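Local coordinates for protein nodulation fucosyltransferase NodZ (Bradyrhizobium sp., PDB 3SIW) that is a nodulation fucosyltransferase of the NodZ family, a two-domain GT-B-type glycosyltransferase, held here with bound guanosine-5'-diphosphate, at residues F15-W20 with C131-C136; P83-W88 with N124-D129; V217-C222 with P237-V242. All coordinates share one frame; numbering follows the deposited sequence.

Interaction 1 of 3, residues F15-W20 with C131-C136; sequences FGDCLW and CLMWRC. With GDP (guanosine-5'-diphosphate), chain B.
Around the indole of Trp20, on the first turns of helix 15-32, Met133 of the loop 131-136 lies over one face and Trp134 receives the edge. Met133 CA stands 3.8 Å from the centroid of the five-membered ring, almost on the ring normal, and its CG comes within 3.6 Å of Trp20 CE3. With CG anti to the backbone N (chi1 -163°), Trp20 carries its benzo edge to Trp134, CH2 meeting the face 3.5 Å from Trp134 CE2, an edge-to-face pair with the planes at 58°. Cys136 SG adds a sulfur-aromatic contact near CD1. The exposed Trp134 closes this tight part on the solvent side; in the looser region a water accepts a hydrogen bond from Trp20 NE1 at 2.9 Å and donates to Cys136 O. Asp17, its OD2 salt-bridged to Arg11 and OD1 bonded to Ser21, sets OD1 3.7 Å from Cys131 SG and CG 3.9 Å from Met133 SD. Between the two segments, aromatic and sulfur groups meet without direct hydrogen bonds; Ser21 and Ser24, on the next turn, hold Leu132. Gly16 N and Asp17 N bond GDP O1A and O2A, each at 3.1 Å, and the helix end would be expected to favour the phosphate charge.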
loop_
_atom_site.group_PDB
_atom_site.type_symbol
_atom_site.label_atom_id
_atom_site.label_comp_id
_atom_site.label_asym_id
_atom_site.label_seq_id
_atom_site.Cartn_x
_atom_site.Cartn_y
_atom_site.Cartn_z
ATOM N N PHE A 15 1.856 -3.783 -2.106
ATOM C CA PHE A 15 0.527 -3.324 -1.911
ATOM C C PHE A 15 0.390 -1.882 -1.391
ATOM O O PHE A 15 -0.591 -1.207 -1.694
ATOM C CB PHE A 15 -0.217 -4.253 -0.965
ATOM C CG PHE A 15 -0.573 -5.553 -1.571
ATOM C CD1 PHE A 15 -1.409 -5.611 -2.654
ATOM C CD2 PHE A 15 -0.098 -6.716 -1.038
ATOM C CE1 PHE A 15 -1.727 -6.833 -3.238
ATOM C CE2 PHE A 15 -0.429 -7.937 -1.610
ATOM C CZ PHE A 15 -1.256 -7.981 -2.695
ATOM N N GLY A 16 1.331 -1.431 -0.587
ATOM C CA GLY A 16 1.270 -0.064 -0.002
ATOM C C GLY A 16 1.222 0.932 -1.157
ATOM O O GLY A 16 0.385 1.856 -1.205
ATOM N N ASP A 17 2.137 0.745 -2.080
ATOM C CA ASP A 17 2.209 1.547 -3.303
ATOM C C ASP A 17 0.949 1.387 -4.139
ATOM O O ASP A 17 0.334 2.375 -4.503
ATOM C CB ASP A 17 3.507 1.145 -4.054
ATOM C CG ASP A 17 3.808 2.001 -5.258
ATOM O OD1 ASP A 17 2.945 2.795 -5.721
ATOM O OD2 ASP A 17 4.952 1.857 -5.777
ATOM N N CYS A 18 0.552 0.146 -4.437
ATOM C CA CYS A 18 -0.642 -0.115 -5.218
ATOM C C CYS A 18 -1.882 0.597 -4.659
ATOM O O CYS A 18 -2.580 1.241 -5.428
ATOM C CB CYS A 18 -0.943 -1.611 -5.318
ATOM S SG CYS A 18 0.339 -2.485 -6.249
ATOM N N LEU A 19 -2.108 0.506 -3.352
ATOM C CA LEU A 19 -3.324 1.000 -2.733
ATOM C C LEU A 19 -3.316 2.559 -2.619
ATOM O O LEU A 19 -4.309 3.205 -2.794
ATOM C CB LEU A 19 -3.476 0.360 -1.367
ATOM C CG LEU A 19 -3.856 -1.126 -1.444
ATOM C CD1 LEU A 19 -3.753 -1.812 -0.080
ATOM C CD2 LEU A 19 -5.232 -1.230 -2.129
ATOM N N TRP A 20 -2.148 3.127 -2.349
ATOM C CA TRP A 20 -1.975 4.584 -2.325
ATOM C C TRP A 20 -2.155 5.149 -3.758
ATOM O O TRP A 20 -2.890 6.118 -3.961
ATOM C CB TRP A 20 -0.603 4.896 -1.796
ATOM C CG TRP A 20 -0.385 6.320 -1.321
ATOM C CD1 TRP A 20 -1.147 7.419 -1.602
ATOM C CD2 TRP A 20 0.621 6.748 -0.444
ATOM N NE1 TRP A 20 -0.661 8.528 -0.945
ATOM C CE2 TRP A 20 0.446 8.148 -0.242
ATOM C CE3 TRP A 20 1.673 6.095 0.217
ATOM C CZ2 TRP A 20 1.284 8.893 0.588
ATOM C CZ3 TRP A 20 2.504 6.839 1.009
ATOM C CH2 TRP A 20 2.290 8.232 1.209
ATOM N N CYS A 131 4.005 5.622 -10.162
ATOM C CA CYS A 131 3.824 5.768 -8.752
ATOM C C CYS A 131 3.021 7.064 -8.484
ATOM O O CYS A 131 3.467 8.143 -8.829
ATOM C CB CYS A 131 5.153 5.912 -8.034
ATOM S SG CYS A 131 4.865 5.895 -6.194
ATOM N N LEU A 132 1.867 6.952 -7.865
ATOM C CA LEU A 132 1.085 8.143 -7.501
ATOM C C LEU A 132 0.974 8.302 -5.989
ATOM O O LEU A 132 0.006 8.927 -5.465
ATOM C CB LEU A 132 -0.277 8.152 -8.176
ATOM C CG LEU A 132 -0.255 8.272 -9.699
ATOM C CD1 LEU A 132 -1.716 8.148 -10.252
ATOM C CD2 LEU A 132 0.447 9.596 -10.135
ATOM N N MET A 133 1.999 7.826 -5.278
ATOM C CA MET A 133 2.077 8.117 -3.867
ATOM C C MET A 133 2.164 9.614 -3.721
ATOM O O MET A 133 2.725 10.262 -4.558
ATOM C CB MET A 133 3.287 7.412 -3.226
ATOM C CG MET A 133 3.004 5.905 -3.092
ATOM S SD MET A 133 4.554 4.990 -2.813
ATOM C CE MET A 133 5.369 5.975 -1.540
ATOM N N TRP A 134 1.583 10.153 -2.639
ATOM C CA TRP A 134 1.527 11.591 -2.352
ATOM C C TRP A 134 0.683 12.419 -3.348
ATOM O O TRP A 134 0.738 13.645 -3.310
ATOM C CB TRP A 134 2.909 12.231 -2.185
ATOM C CG TRP A 134 3.785 11.512 -1.212
ATOM C CD1 TRP A 134 4.787 10.634 -1.515
ATOM C CD2 TRP A 134 3.704 11.553 0.206
ATOM N NE1 TRP A 134 5.361 10.162 -0.367
ATOM C CE2 TRP A 134 4.715 10.699 0.705
ATOM C CE3 TRP A 134 2.899 12.253 1.112
ATOM C CZ2 TRP A 134 4.941 10.521 2.065
ATOM C CZ3 TRP A 134 3.119 12.084 2.456
ATOM C CH2 TRP A 134 4.151 11.226 2.924
ATOM N N ARG A 135 -0.069 11.744 -4.214
ATOM C CA ARG A 135 -0.844 12.417 -5.256
ATOM C C ARG A 135 -2.345 12.444 -4.969
ATOM O O ARG A 135 -3.164 12.408 -5.889
ATOM C CB ARG A 135 -0.584 11.766 -6.618
ATOM C CG ARG A 135 0.850 11.900 -7.106
ATOM C CD ARG A 135 1.462 13.220 -6.666
ATOM N NE ARG A 135 2.731 13.484 -7.336
ATOM C CZ ARG A 135 3.918 13.129 -6.854
ATOM N NH1 ARG A 135 4.002 12.491 -5.694
ATOM N NH2 ARG A 135 5.022 13.410 -7.533
ATOM N N CYS A 136 -2.697 12.513 -3.691
ATOM C CA CYS A 136 -4.074 12.609 -3.268
ATOM C C CYS A 136 -4.164 13.020 -1.795
ATOM O O CYS A 136 -3.138 13.129 -1.101
ATOM C CB CYS A 136 -4.746 11.280 -3.471
ATOM S SG CYS A 136 -4.116 9.989 -2.396
HETATM P PB GDP B . 7.858 -0.084 0.206
HETATM O O1B GDP B . 7.520 1.487 -0.132
HETATM O O2B GDP B . 8.735 -0.441 1.390
HETATM O O3B GDP B . 8.502 -0.658 -1.163
HETATM O O3A GDP B . 6.339 -0.727 0.530
HETATM P PA GDP B . 5.303 -1.474 -0.456
HETATM O O1A GDP B . 4.204 -2.069 0.393
HETATM O O2A GDP B . 4.891 -0.651 -1.601
HETATM O "O5'" GDP B . 6.345 -2.686 -1.030
HETATM C "C5'" GDP B . 6.933 -3.570 -0.101
HETATM C "C4'" GDP B . 6.557 -5.010 -0.356
HETATM O "O4'" GDP B . 7.643 -5.862 0.199
HETATM C "C3'" GDP B . 5.395 -5.198 0.585
HETATM O "O3'" GDP B . 4.116 -4.907 0.034
HETATM C "C2'" GDP B . 5.507 -6.701 0.843
HETATM O "O2'" GDP B . 5.056 -7.453 -0.329
HETATM C "C1'" GDP B . 7.041 -6.843 1.086
HETATM N N9 GDP B . 7.288 -6.464 2.486
HETATM C C8 GDP B . 7.938 -5.375 2.969
HETATM N N7 GDP B . 7.911 -5.409 4.312
HETATM C C5 GDP B . 7.202 -6.483 4.693
HETATM C C6 GDP B . 6.832 -7.033 5.923
HETATM O O6 GDP B . 7.132 -6.512 7.002
HETATM N N1 GDP B . 6.050 -8.205 5.949
HETATM C C2 GDP B . 5.690 -8.822 4.748
HETATM N N2 GDP B . 4.960 -9.961 4.752
HETATM N N3 GDP B . 6.093 -8.283 3.592
HETATM C C4 GDP B . 6.808 -7.144 3.531
HETATM O O HOH W 1 -1.419 11.151 -0.063
#

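Interaction 2 of 3, residues P83-W88 with N124-D129; sequences PFFPRW and NTIVCD. With PO4 (phosphate ion), chain E.
Two backbone bonds join Phe85 to the strand 125-128: Val127 N donates to Phe85 O at 2.8 Å, and Phe85 N to Thr125 O at 3.0 Å. Next to them the link slackens, for Pro83 O takes only weak bonds from Asn124 N and Thr125 N. The Asn124 amide turns to Gly82 O instead, its ND2 resting 3.6 Å from Pro83 CD. Side chains then alternate. On one face Phe84 and Thr125 run alongside each other in the same direction, and Phe84 CD1 sits 3.7 Å from Thr125 CB and slightly farther from Val127 CG2. On the other, Ile126 CD1 reaches back to Phe85 CB at 3.8 Å, its CG1 set beside the backbone N (chi1 -48°); the Phe85 ring continues to Leu114 of helix 101-116. Beyond the cis-Pro86 the chain leaves the sheet, and a phosphate ion, probably from the crystallisation liquor, accepts a hydrogen bond from Trp88 N to its O3 (3.1 Å). The parallel pairing of strand 84-85, an outermost strand of its sheet, with 125-128, the two connected through helix 101-116, is a beta-alpha-beta crossover, as expected in a Rossmann-like domain of the GT-B fold.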
loop_
_atom_site.group_PDB
_atom_site.type_symbol
_atom_site.label_atom_id
_atom_site.label_comp_id
_atom_site.label_asym_id
_atom_site.label_seq_id
_atom_site.Cartn_x
_atom_site.Cartn_y
_atom_site.Cartn_z
ATOM N N PRO A 83 -8.963 9.174 -27.318
ATOM C CA PRO A 83 -7.531 9.334 -27.054
ATOM C C PRO A 83 -7.172 9.141 -25.590
ATOM O O PRO A 83 -8.039 9.183 -24.697
ATOM C CB PRO A 83 -7.227 10.780 -27.461
ATOM C CG PRO A 83 -8.522 11.378 -27.963
ATOM C CD PRO A 83 -9.639 10.448 -27.627
ATOM N N PHE A 84 -5.889 8.909 -25.363
ATOM C CA PHE A 84 -5.386 8.563 -24.059
ATOM C C PHE A 84 -4.558 9.719 -23.516
ATOM O O PHE A 84 -3.986 10.512 -24.275
ATOM C CB PHE A 84 -4.536 7.273 -24.167
ATOM C CG PHE A 84 -5.306 6.107 -24.726
ATOM C CD1 PHE A 84 -6.068 5.316 -23.915
ATOM C CD2 PHE A 84 -5.324 5.868 -26.070
ATOM C CE1 PHE A 84 -6.833 4.290 -24.446
ATOM C CE2 PHE A 84 -6.095 4.855 -26.602
ATOM C CZ PHE A 84 -6.849 4.066 -25.778
ATOM N N PHE A 85 -4.450 9.747 -22.207
ATOM C CA PHE A 85 -3.508 10.585 -21.519
ATOM C C PHE A 85 -2.860 9.703 -20.447
ATOM O O PHE A 85 -3.560 8.947 -19.771
ATOM C CB PHE A 85 -4.236 11.746 -20.835
ATOM C CG PHE A 85 -3.313 12.698 -20.126
ATOM C CD1 PHE A 85 -2.892 12.430 -18.842
ATOM C CD2 PHE A 85 -2.848 13.837 -20.760
ATOM C CE1 PHE A 85 -2.036 13.273 -18.185
ATOM C CE2 PHE A 85 -1.993 14.708 -20.102
ATOM C CZ PHE A 85 -1.582 14.410 -18.798
ATOM N N PRO A 86 -1.548 9.834 -20.230
ATOM C CA PRO A 86 -0.549 10.655 -20.893
ATOM C C PRO A 86 -0.428 10.292 -22.371
ATOM O O PRO A 86 -0.858 9.233 -22.818
ATOM C CB PRO A 86 0.742 10.354 -20.132
ATOM C CG PRO A 86 0.312 9.833 -18.798
ATOM C CD PRO A 86 -0.999 9.133 -19.050
ATOM N N ARG A 87 0.023 11.235 -23.145
ATOM C CA ARG A 87 -0.003 11.086 -24.606
ATOM C C ARG A 87 0.856 9.928 -25.174
ATOM O O ARG A 87 0.557 9.427 -26.263
ATOM C CB ARG A 87 0.408 12.384 -25.229
ATOM C CG ARG A 87 1.835 12.745 -24.979
ATOM C CD ARG A 87 2.287 13.947 -25.818
ATOM N NE ARG A 87 3.330 13.562 -26.764
ATOM C CZ ARG A 87 3.610 14.206 -27.892
ATOM N NH1 ARG A 87 2.924 15.288 -28.249
ATOM N NH2 ARG A 87 4.582 13.755 -28.673
ATOM N N TRP A 88 1.872 9.481 -24.414
ATOM C CA TRP A 88 2.655 8.254 -24.782
ATOM C C TRP A 88 1.736 7.080 -25.120
ATOM O O TRP A 88 2.012 6.277 -26.021
ATOM C CB TRP A 88 3.547 7.860 -23.596
ATOM C CG TRP A 88 4.511 6.689 -23.808
ATOM C CD1 TRP A 88 5.811 6.747 -24.260
ATOM C CD2 TRP A 88 4.255 5.319 -23.520
ATOM N NE1 TRP A 88 6.367 5.484 -24.285
ATOM C CE2 TRP A 88 5.436 4.586 -23.839
ATOM C CE3 TRP A 88 3.135 4.624 -23.042
ATOM C CZ2 TRP A 88 5.521 3.194 -23.689
ATOM C CZ3 TRP A 88 3.220 3.249 -22.875
ATOM C CH2 TRP A 88 4.411 2.545 -23.175
ATOM N N ASN A 124 -10.338 10.419 -23.402
ATOM C CA ASN A 124 -11.392 9.546 -22.912
ATOM C C ASN A 124 -10.911 8.535 -21.868
ATOM O O ASN A 124 -11.683 8.083 -21.047
ATOM C CB ASN A 124 -12.152 8.874 -24.073
ATOM C CG ASN A 124 -12.962 9.866 -24.865
ATOM O OD1 ASN A 124 -13.594 10.732 -24.274
ATOM N ND2 ASN A 124 -12.923 9.779 -26.208
ATOM N N THR A 125 -9.633 8.179 -21.906
ATOM C CA THR A 125 -9.053 7.276 -20.908
ATOM C C THR A 125 -7.740 7.847 -20.372
ATOM O O THR A 125 -6.830 8.163 -21.148
ATOM C CB THR A 125 -8.776 5.887 -21.497
ATOM O OG1 THR A 125 -10.013 5.287 -21.931
ATOM C CG2 THR A 125 -8.014 4.983 -20.511
ATOM N N ILE A 126 -7.659 7.958 -19.048
ATOM C CA ILE A 126 -6.457 8.352 -18.341
ATOM C C ILE A 126 -5.825 7.047 -17.911
ATOM O O ILE A 126 -6.460 6.234 -17.230
ATOM C CB ILE A 126 -6.757 9.252 -17.117
ATOM C CG1 ILE A 126 -7.731 10.422 -17.470
ATOM C CG2 ILE A 126 -5.478 9.814 -16.490
ATOM C CD1 ILE A 126 -7.347 11.244 -18.639
ATOM N N VAL A 127 -4.586 6.829 -18.327
ATOM C CA VAL A 127 -3.869 5.633 -17.963
ATOM C C VAL A 127 -2.858 6.046 -16.873
ATOM O O VAL A 127 -1.922 6.831 -17.147
ATOM C CB VAL A 127 -3.119 4.993 -19.172
ATOM C CG1 VAL A 127 -2.402 3.712 -18.705
ATOM C CG2 VAL A 127 -4.053 4.721 -20.382
ATOM N N CYS A 128 -3.052 5.563 -15.651
ATOM C CA CYS A 128 -2.104 5.789 -14.580
ATOM C C CYS A 128 -1.212 4.564 -14.380
ATOM O O CYS A 128 -1.655 3.531 -13.857
ATOM C CB CYS A 128 -2.818 6.068 -13.287
ATOM S SG CYS A 128 -3.953 7.448 -13.259
ATOM N N ASP A 129 0.037 4.673 -14.790
ATOM C CA ASP A 129 0.962 3.507 -14.767
ATOM C C ASP A 129 2.322 3.997 -14.284
ATOM O O ASP A 129 3.361 3.834 -14.939
ATOM C CB ASP A 129 1.043 2.895 -16.166
ATOM C CG ASP A 129 1.600 1.527 -16.171
ATOM O OD1 ASP A 129 2.058 1.027 -15.084
ATOM O OD2 ASP A 129 1.556 0.899 -17.270
HETATM P P PO4 E . 4.586 11.665 -23.096
HETATM O O1 PO4 E . 5.035 13.057 -22.702
HETATM O O2 PO4 E . 5.771 10.732 -23.011
HETATM O O3 PO4 E . 3.417 11.118 -22.267
HETATM O O4 PO4 E . 4.307 11.762 -24.575
#

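Interaction 3 of 3, residues V217-C222 with P237-V242; sequences VKVFLC and PDVFAV. With GDP (guanosine-5'-diphosphate), chain B.
Phe220 and Phe240 meet on one face of a parallel strand pair, Phe220 CD1 only 3.4 Å from Phe240 CE2. The rings are near parallel (28°) but displaced, with little overlap. What lies over the Phe240 ring is instead the Phe220 backbone, whose CA stands 4.1 Å from the centroid in a CH-pi contact. Phe240 achieves this by placing CG between its own backbone N and carbonyl carbon (chi1 64°), which folds the ring back across the neighbouring strand. Val242 CG2 closes on the Phe220 ring at its edge, and Phe166 adds an edge-to-face partner. On the reverse face Val219 CB lies 3.9 Å from Val239 CG2, with Leu221 CB against Val239 CG1 and its side chain continuing to Leu229 and Val232 of helix 226-235.

That helix carries the chain from strand 217-223 to strand 239-240, an outermost strand of its sheet, in a beta-alpha-beta crossover of the kind that builds Rossmann-like domains. Three backbone bonds fasten the strands: Phe240 N to Val219 O at 2.8 Å, Leu221 N to Phe240 O, and Val219 N to Asp238 O.

Toward the edge, Lys218 crosses the Phe240 ring on the face opposite Phe220 CA: a bend at chi3 (48°) sets NZ 4.6 Å from the centroid, a cation-pi contact, while NZ also makes a weak hydrogen bond with His165. At one end a water bridges Val217 O and Asp238 OD2; at the other, a second water accepts from Val242 N at 2.8 Å and lies beside Leu221 O.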
loop_
_atom_site.group_PDB
_atom_site.type_symbol
_atom_site.label_atom_id
_atom_site.label_comp_id
_atom_site.label_asym_id
_atom_site.label_seq_id
_atom_site.Cartn_x
_atom_site.Cartn_y
_atom_site.Cartn_z
ATOM N N VAL A 217 2.245 -4.694 27.316
ATOM C CA VAL A 217 2.885 -4.421 26.042
ATOM C C VAL A 217 3.470 -5.694 25.385
ATOM O O VAL A 217 4.113 -6.505 26.055
ATOM C CB VAL A 217 4.046 -3.412 26.254
ATOM C CG1 VAL A 217 4.885 -3.310 25.020
ATOM C CG2 VAL A 217 3.494 -2.061 26.678
ATOM N N LYS A 218 3.243 -5.868 24.082
ATOM C CA LYS A 218 3.960 -6.861 23.297
ATOM C C LYS A 218 4.549 -6.149 22.083
ATOM O O LYS A 218 4.110 -5.042 21.716
ATOM C CB LYS A 218 3.083 -8.058 22.907
ATOM C CG LYS A 218 2.521 -8.847 24.106
ATOM C CD LYS A 218 1.493 -9.965 23.711
ATOM C CE LYS A 218 1.961 -10.892 22.555
ATOM N NZ LYS A 218 1.058 -12.096 22.315
ATOM N N VAL A 219 5.552 -6.764 21.477
ATOM C CA VAL A 219 6.151 -6.252 20.265
ATOM C C VAL A 219 5.802 -7.137 19.065
ATOM O O VAL A 219 6.156 -8.312 19.017
ATOM C CB VAL A 219 7.707 -6.071 20.429
ATOM C CG1 VAL A 219 8.346 -5.624 19.133
ATOM C CG2 VAL A 219 8.011 -5.082 21.583
ATOM N N PHE A 220 5.155 -6.542 18.066
ATOM C CA PHE A 220 4.835 -7.220 16.798
ATOM C C PHE A 220 5.871 -6.821 15.735
ATOM O O PHE A 220 5.956 -5.651 15.372
ATOM C CB PHE A 220 3.430 -6.798 16.383
ATOM C CG PHE A 220 3.008 -7.292 15.045
ATOM C CD1 PHE A 220 3.149 -8.593 14.716
ATOM C CD2 PHE A 220 2.480 -6.453 14.136
ATOM C CE1 PHE A 220 2.745 -9.087 13.496
ATOM C CE2 PHE A 220 2.071 -6.936 12.910
ATOM C CZ PHE A 220 2.229 -8.246 12.586
ATOM N N LEU A 221 6.681 -7.770 15.273
ATOM C CA LEU A 221 7.656 -7.515 14.252
ATOM C C LEU A 221 7.210 -7.983 12.868
ATOM O O LEU A 221 6.804 -9.155 12.681
ATOM C CB LEU A 221 8.924 -8.258 14.610
ATOM C CG LEU A 221 10.144 -8.077 13.741
ATOM C CD1 LEU A 221 10.522 -6.595 13.695
ATOM C CD2 LEU A 221 11.282 -8.901 14.360
ATOM N N CYS A 222 7.301 -7.068 11.909
ATOM C CA CYS A 222 7.053 -7.341 10.498
ATOM C C CYS A 222 8.330 -7.029 9.748
ATOM O O CYS A 222 8.762 -5.899 9.688
ATOM C CB CYS A 222 5.928 -6.466 9.951
ATOM S SG CYS A 222 4.412 -6.758 10.805
ATOM N N PRO A 237 11.665 -9.051 25.231
ATOM C CA PRO A 237 10.604 -9.963 25.559
ATOM C C PRO A 237 9.359 -9.721 24.760
ATOM O O PRO A 237 9.121 -8.615 24.252
ATOM C CB PRO A 237 10.351 -9.684 27.054
ATOM C CG PRO A 237 10.624 -8.250 27.195
ATOM C CD PRO A 237 11.778 -7.966 26.231
ATOM N N ASP A 238 8.548 -10.761 24.670
ATOM C CA ASP A 238 7.208 -10.675 24.089
ATOM C C ASP A 238 7.218 -10.181 22.628
ATOM O O ASP A 238 6.340 -9.429 22.232
ATOM C CB ASP A 238 6.284 -9.823 24.980
ATOM C CG ASP A 238 6.302 -10.270 26.441
ATOM O OD1 ASP A 238 5.993 -11.462 26.703
ATOM O OD2 ASP A 238 6.684 -9.439 27.318
ATOM N N VAL A 239 8.210 -10.599 21.847
ATOM C CA VAL A 239 8.233 -10.315 20.415
ATOM C C VAL A 239 7.502 -11.447 19.723
ATOM O O VAL A 239 7.737 -12.621 19.989
ATOM C CB VAL A 239 9.675 -10.097 19.859
ATOM C CG1 VAL A 239 9.677 -9.889 18.320
ATOM C CG2 VAL A 239 10.330 -8.932 20.553
ATOM N N PHE A 240 6.590 -11.102 18.837
ATOM C CA PHE A 240 6.035 -12.114 17.945
ATOM C C PHE A 240 5.942 -11.600 16.543
ATOM O O PHE A 240 5.959 -10.419 16.334
ATOM C CB PHE A 240 4.621 -12.542 18.414
ATOM C CG PHE A 240 3.624 -11.445 18.366
ATOM C CD1 PHE A 240 3.632 -10.454 19.318
ATOM C CD2 PHE A 240 2.666 -11.400 17.359
ATOM C CE1 PHE A 240 2.684 -9.408 19.268
ATOM C CE2 PHE A 240 1.734 -10.356 17.302
ATOM C CZ PHE A 240 1.764 -9.356 18.275
ATOM N N ALA A 241 5.735 -12.518 15.605
ATOM C CA ALA A 241 5.559 -12.202 14.198
ATOM C C ALA A 241 4.585 -13.194 13.600
ATOM O O ALA A 241 4.424 -14.296 14.117
ATOM C CB ALA A 241 6.892 -12.318 13.443
ATOM N N VAL A 242 4.039 -12.856 12.448
ATOM C CA VAL A 242 3.225 -13.816 11.717
ATOM C C VAL A 242 4.173 -14.800 11.001
ATOM O O VAL A 242 5.104 -14.366 10.320
ATOM C CB VAL A 242 2.351 -13.130 10.647
ATOM C CG1 VAL A 242 1.411 -14.245 10.005
ATOM C CG2 VAL A 242 1.562 -12.019 11.287
HETATM P PB GDP B . 7.858 -0.084 0.206
HETATM O O1B GDP B . 7.520 1.487 -0.132
HETATM O O2B GDP B . 8.735 -0.441 1.390
HETATM O O3B GDP B . 8.502 -0.658 -1.163
HETATM O O3A GDP B . 6.339 -0.727 0.530
HETATM P PA GDP B . 5.303 -1.474 -0.456
HETATM O O1A GDP B . 4.204 -2.069 0.393
HETATM O O2A GDP B . 4.891 -0.651 -1.601
HETATM O "O5'" GDP B . 6.345 -2.686 -1.030
HETATM C "C5'" GDP B . 6.933 -3.570 -0.101
HETATM C "C4'" GDP B . 6.557 -5.010 -0.356
HETATM O "O4'" GDP B . 7.643 -5.862 0.199
HETATM C "C3'" GDP B . 5.395 -5.198 0.585
HETATM O "O3'" GDP B . 4.116 -4.907 0.034
HETATM C "C2'" GDP B . 5.507 -6.701 0.843
HETATM O "O2'" GDP B . 5.056 -7.453 -0.329
HETATM C "C1'" GDP B . 7.041 -6.843 1.086
HETATM N N9 GDP B . 7.288 -6.464 2.486
HETATM C C8 GDP B . 7.938 -5.375 2.969
HETATM N N7 GDP B . 7.911 -5.409 4.312
HETATM C C5 GDP B . 7.202 -6.483 4.693
HETATM C C6 GDP B . 6.832 -7.033 5.923
HETATM O O6 GDP B . 7.132 -6.512 7.002
HETATM N N1 GDP B . 6.050 -8.205 5.949
HETATM C C2 GDP B . 5.690 -8.822 4.748
HETATM N N2 GDP B . 4.960 -9.961 4.752
HETATM N N3 GDP B . 6.093 -8.283 3.592
HETATM C C4 GDP B . 6.808 -7.144 3.531
HETATM O O HOH W 2 6.685 -6.672 26.691
HETATM O O HOH W 3 4.806 -10.524 11.016
#

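Interactions 2 and 3 are a matched pair: each joins an outermost strand of one of the two six-stranded sheets to its neighbour. They lie on opposite sides of the chain's centre, with centres about 45 Å apart. Interaction 1 sits between them, about 18 Å from interaction 2 and 27 Å from interaction 3, centre to centre. Along the chain, interaction 2 is nested in the loop that interaction 1 closes, and segment 124-129 runs almost directly into 131-136. Interactions 1 and 3 do not touch, their nearest atoms being about 13 Å apart, yet both reach GDP: 15-20 at the ribose and alpha-phosphate, 217-222 through Cys222 beside guanine O6.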